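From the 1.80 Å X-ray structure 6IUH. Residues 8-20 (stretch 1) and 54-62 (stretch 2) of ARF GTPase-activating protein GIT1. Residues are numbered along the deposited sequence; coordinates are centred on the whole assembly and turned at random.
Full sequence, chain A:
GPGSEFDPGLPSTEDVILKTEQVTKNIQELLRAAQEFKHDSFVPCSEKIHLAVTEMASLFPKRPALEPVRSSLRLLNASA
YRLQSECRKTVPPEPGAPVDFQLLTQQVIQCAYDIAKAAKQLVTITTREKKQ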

# COMPACT_ATOMS: atom_id res chain seq x y z
N PRO A 8 9.16 -20.80 -11.87
CA PRO A 8 8.20 -19.89 -11.24
C PRO A 8 7.32 -19.16 -12.25
O PRO A 8 7.83 -18.55 -13.19
N GLY A 9 6.01 -19.22 -12.05
CA GLY A 9 5.06 -18.52 -12.89
C GLY A 9 4.14 -17.64 -12.06
O GLY A 9 4.54 -17.11 -11.03
N LEU A 10 2.90 -17.49 -12.52
CA LEU A 10 1.91 -16.73 -11.76
C LEU A 10 1.41 -17.51 -10.55
O LEU A 10 1.13 -18.70 -10.65
N PRO A 11 1.30 -16.83 -9.40
CA PRO A 11 0.81 -17.44 -8.17
C PRO A 11 -0.69 -17.72 -8.23
O PRO A 11 -1.37 -17.16 -9.09
N SER A 12 -1.19 -18.56 -7.34
CA SER A 12 -2.62 -18.86 -7.29
C SER A 12 -3.41 -17.66 -6.78
O SER A 12 -2.89 -16.84 -6.02
N THR A 13 -4.67 -17.56 -7.20
CA THR A 13 -5.53 -16.47 -6.76
C THR A 13 -5.69 -16.47 -5.24
O THR A 13 -5.76 -15.41 -4.62
N GLU A 14 -5.75 -17.66 -4.66
CA GLU A 14 -5.88 -17.79 -3.21
C GLU A 14 -4.67 -17.20 -2.49
O GLU A 14 -4.82 -16.51 -1.48
N ASP A 15 -3.48 -17.48 -3.01
CA ASP A 15 -2.26 -16.95 -2.41
C ASP A 15 -2.18 -15.43 -2.56
O ASP A 15 -1.77 -14.74 -1.63
N VAL A 16 -2.56 -14.92 -3.72
CA VAL A 16 -2.52 -13.49 -3.96
C VAL A 16 -3.49 -12.76 -3.03
O VAL A 16 -3.16 -11.72 -2.47
N ILE A 17 -4.68 -13.33 -2.86
CA ILE A 17 -5.67 -12.76 -1.95
C ILE A 17 -5.15 -12.70 -0.51
O ILE A 17 -5.30 -11.69 0.17
N LEU A 18 -4.51 -13.79 -0.07
CA LEU A 18 -3.97 -13.85 1.28
C LEU A 18 -2.94 -12.75 1.54
O LEU A 18 -2.99 -12.07 2.56
N LYS A 19 -2.00 -12.59 0.61
CA LYS A 19 -0.95 -11.58 0.78
C LYS A 19 -1.51 -10.17 0.61
O LYS A 19 -1.05 -9.23 1.25
N THR A 20 -2.51 -10.03 -0.26
CA THR A 20 -3.17 -8.74 -0.45
C THR A 20 -3.89 -8.30 0.82
O THR A 20 -3.82 -7.14 1.21
N THR A 54 6.75 -7.06 0.57
CA THR A 54 7.84 -7.95 0.18
C THR A 54 7.33 -9.38 -0.03
O THR A 54 7.72 -10.06 -0.98
N GLU A 55 6.47 -9.83 0.88
CA GLU A 55 5.91 -11.18 0.79
C GLU A 55 4.96 -11.32 -0.39
O GLU A 55 4.91 -12.37 -1.03
N MET A 56 4.21 -10.27 -0.69
CA MET A 56 3.32 -10.30 -1.84
C MET A 56 4.13 -10.31 -3.13
O MET A 56 3.83 -11.07 -4.06
N ALA A 57 5.16 -9.48 -3.19
CA ALA A 57 6.02 -9.41 -4.36
C ALA A 57 6.72 -10.74 -4.62
O ALA A 57 6.96 -11.12 -5.76
N SER A 58 7.04 -11.46 -3.54
CA SER A 58 7.76 -12.72 -3.65
C SER A 58 6.90 -13.84 -4.25
O SER A 58 7.42 -14.89 -4.62
N LEU A 59 5.60 -13.61 -4.35
CA LEU A 59 4.69 -14.57 -4.98
C LEU A 59 4.93 -14.65 -6.48
O LEU A 59 4.61 -15.65 -7.12
N PHE A 60 5.48 -13.57 -7.03
CA PHE A 60 5.68 -13.45 -8.46
C PHE A 60 7.13 -13.76 -8.83
O PHE A 60 8.02 -13.65 -7.99
N PRO A 61 7.37 -14.17 -10.09
CA PRO A 61 8.72 -14.51 -10.53
C PRO A 61 9.69 -13.35 -10.34
O PRO A 61 9.26 -12.19 -10.35
N LYS A 62 10.97 -13.66 -10.16
CA LYS A 62 12.00 -12.63 -10.03
C LYS A 62 12.00 -11.73 -11.26
O LYS A 62 12.18 -10.52 -11.15

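The two stretches meet through apolar packing, with no hydrogen bond crossing between them; together they bury 593 Å² of surface. Several polar side chains bond within their own stretch, and the contact between the stretches is largely apolar.

Leu59 has the largest covered area of any residue here. Its CA-to-CB bond points toward stretch 1, and chi1 m with chi2 t extends the branched end onto the first turns of the helix. There Leu59 CD1 lies 3.5 Å from Lys19 CG, 3.8 Å from Val16 CA and 3.5 Å from Asp15 O, so a single methyl touches residues one helical turn apart. At the base of the same side chain, Leu59 CB is 3.9 Å from Pro11 CB. A leucine suits this place because it is long enough to reach the helix and offers nothing but hydrocarbon on arrival. Met56 (t, t, t) is fully extended, and this carries its terminal methyl along the helix surface: Met56 CE is 3.2 Å from Thr20 OG1 and 4.3 Å from Val16 CG1, while Met56 CB sits 3.8 Å from Lys19 CB. Val16, with chi1 t, is buried among these groups, its CG2 4.3 Å from Leu59 CD1 and 4.4 Å from Phe60 CZ; a compact beta-branched side chain fills such a site without needing to reach far.

The aromatic contacts centre on Phe60 (chi1 m, chi2 87°). Its CA-to-CB bond points sideways, but the end of the side chain comes nearer to stretch 1. Pro11 CG stands over one face, 4.0 Å from the centroid of the Phe60 ring and 16° off the normal, which is a CH-pi contact; proline is well suited to it, since its compact, puckered ring presents CH groups to the pi cloud. Leu10, m and t, begins away from stretch 2, yet its CD2 reaches the edge of the Phe60 ring, 3.8 Å from Phe60 CE2.

Beyond the aromatic ring, proline meets proline. Pro8 and Pro61 both point toward the opposing stretch, with Pro8 CB 4.4 Å from Pro61 CB, and the backbone joins in: Gly9 O is 3.3 Å from Pro61 CD. Gly9 has no side chain to contribute.

Lys19 combines both characters. With chi angles m, m, t, m, it lays its aliphatic portion over Met56 and Leu59, and Lys19 CE comes within 3.7 Å of Glu55 OE1 (Glu55 chi1 m, chi2 t). A long alkyl chain ending in an amine can thus cover apolar neighbours while remaining partly exposed.

Three other polar side chains form hydrogen bonds within their own stretches. Ser12 (p) caps the helix: Asp15 N donates to Ser12 OG at 3.2 Å, supplying an acceptor for an otherwise free amide. Thr20 (m) turns its hydroxyl back on the helix, with Thr20 OG1 donating to Val16 O at 2.7 Å. Ser58 (p) does likewise, Ser58 OG donating to Glu55 O at 2.6 Å, just where the chain enters the type I turn from Ala57 to Phe60.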

# COMPACT_ATOMS: atom_id res chain seq x y z
CB PRO A 8 9.10 -18.90 -10.49
CG PRO A 8 10.32 -19.70 -10.16
CD PRO A 8 10.52 -20.64 -11.32
CB LEU A 10 0.72 -16.34 -12.65
CG LEU A 10 0.89 -15.08 -13.50
CD1 LEU A 10 -0.40 -14.78 -14.23
CD2 LEU A 10 1.28 -13.90 -12.62
CB PRO A 11 1.12 -16.39 -7.11
CG PRO A 11 1.07 -15.10 -7.86
CD PRO A 11 1.64 -15.41 -9.22
CB SER A 12 -2.88 -20.08 -6.41
OG SER A 12 -2.54 -19.81 -5.06
CB THR A 13 -6.92 -16.54 -7.41
OG1 THR A 13 -7.48 -17.84 -7.21
CG2 THR A 13 -6.83 -16.27 -8.91
CB GLU A 14 -6.07 -19.25 -2.81
CG GLU A 14 -7.44 -19.84 -3.16
CD GLU A 14 -7.59 -20.17 -4.63
OE1 GLU A 14 -6.58 -20.11 -5.36
OE2 GLU A 14 -8.72 -20.48 -5.06
CB ASP A 15 -1.02 -17.60 -3.03
CG ASP A 15 -0.80 -19.02 -2.53
OD1 ASP A 15 -1.31 -19.35 -1.43
OD2 ASP A 15 -0.11 -19.79 -3.22
CB VAL A 16 -2.85 -13.14 -5.43
CG1 VAL A 16 -2.88 -11.63 -5.63
CG2 VAL A 16 -1.83 -13.77 -6.35
CB ILE A 17 -6.99 -13.56 -1.99
CG1 ILE A 17 -7.72 -13.31 -3.31
CG2 ILE A 17 -7.89 -13.17 -0.82
CD1 ILE A 17 -8.96 -14.15 -3.49
CB LEU A 18 -3.34 -15.22 1.55
CG LEU A 18 -4.30 -16.40 1.73
CD1 LEU A 18 -3.54 -17.69 1.98
CD2 LEU A 18 -5.28 -16.12 2.86
CB LYS A 19 0.20 -11.83 -0.19
CG LYS A 19 0.97 -13.12 0.08
CD LYS A 19 1.55 -13.13 1.49
CE LYS A 19 2.25 -14.44 1.79
NZ LYS A 19 1.31 -15.60 1.79
CB THR A 20 -4.17 -8.79 -1.62
OG1 THR A 20 -3.47 -9.05 -2.84
CG2 THR A 20 -4.91 -7.46 -1.75
CB THR A 54 8.97 -7.95 1.22
OG1 THR A 54 9.51 -6.63 1.35
CG2 THR A 54 10.09 -8.90 0.81
CB GLU A 55 5.17 -11.53 2.09
CG GLU A 55 6.07 -11.65 3.31
CD GLU A 55 5.33 -12.18 4.53
OE1 GLU A 55 4.14 -12.53 4.39
OE2 GLU A 55 5.94 -12.25 5.61
CB MET A 56 2.36 -9.11 -1.82
CG MET A 56 1.35 -9.14 -2.96
SD MET A 56 0.18 -7.78 -2.87
CE MET A 56 -0.82 -8.11 -4.33
CB ALA A 57 7.04 -8.29 -4.21
CB SER A 58 8.29 -13.16 -2.28
OG SER A 58 7.23 -13.47 -1.40
CB LEU A 59 3.23 -14.19 -4.72
CG LEU A 59 2.67 -14.34 -3.31
CD1 LEU A 59 1.20 -13.98 -3.31
CD2 LEU A 59 2.88 -15.76 -2.80
CB PHE A 60 5.28 -12.04 -8.92
CG PHE A 60 3.83 -11.73 -8.69
CD1 PHE A 60 3.39 -11.22 -7.48
CD2 PHE A 60 2.89 -11.96 -9.69
CE1 PHE A 60 2.05 -10.94 -7.27
CE2 PHE A 60 1.55 -11.69 -9.49
CZ PHE A 60 1.13 -11.17 -8.27
CB PRO A 61 8.54 -14.82 -12.02
CG PRO A 61 7.12 -15.25 -12.14
CD PRO A 61 6.37 -14.42 -11.14
CB LYS A 62 13.37 -13.28 -9.82
CG LYS A 62 13.58 -13.85 -8.42
CD LYS A 62 14.37 -15.15 -8.45
CE LYS A 62 15.71 -14.98 -9.14
NZ LYS A 62 16.49 -16.25 -9.17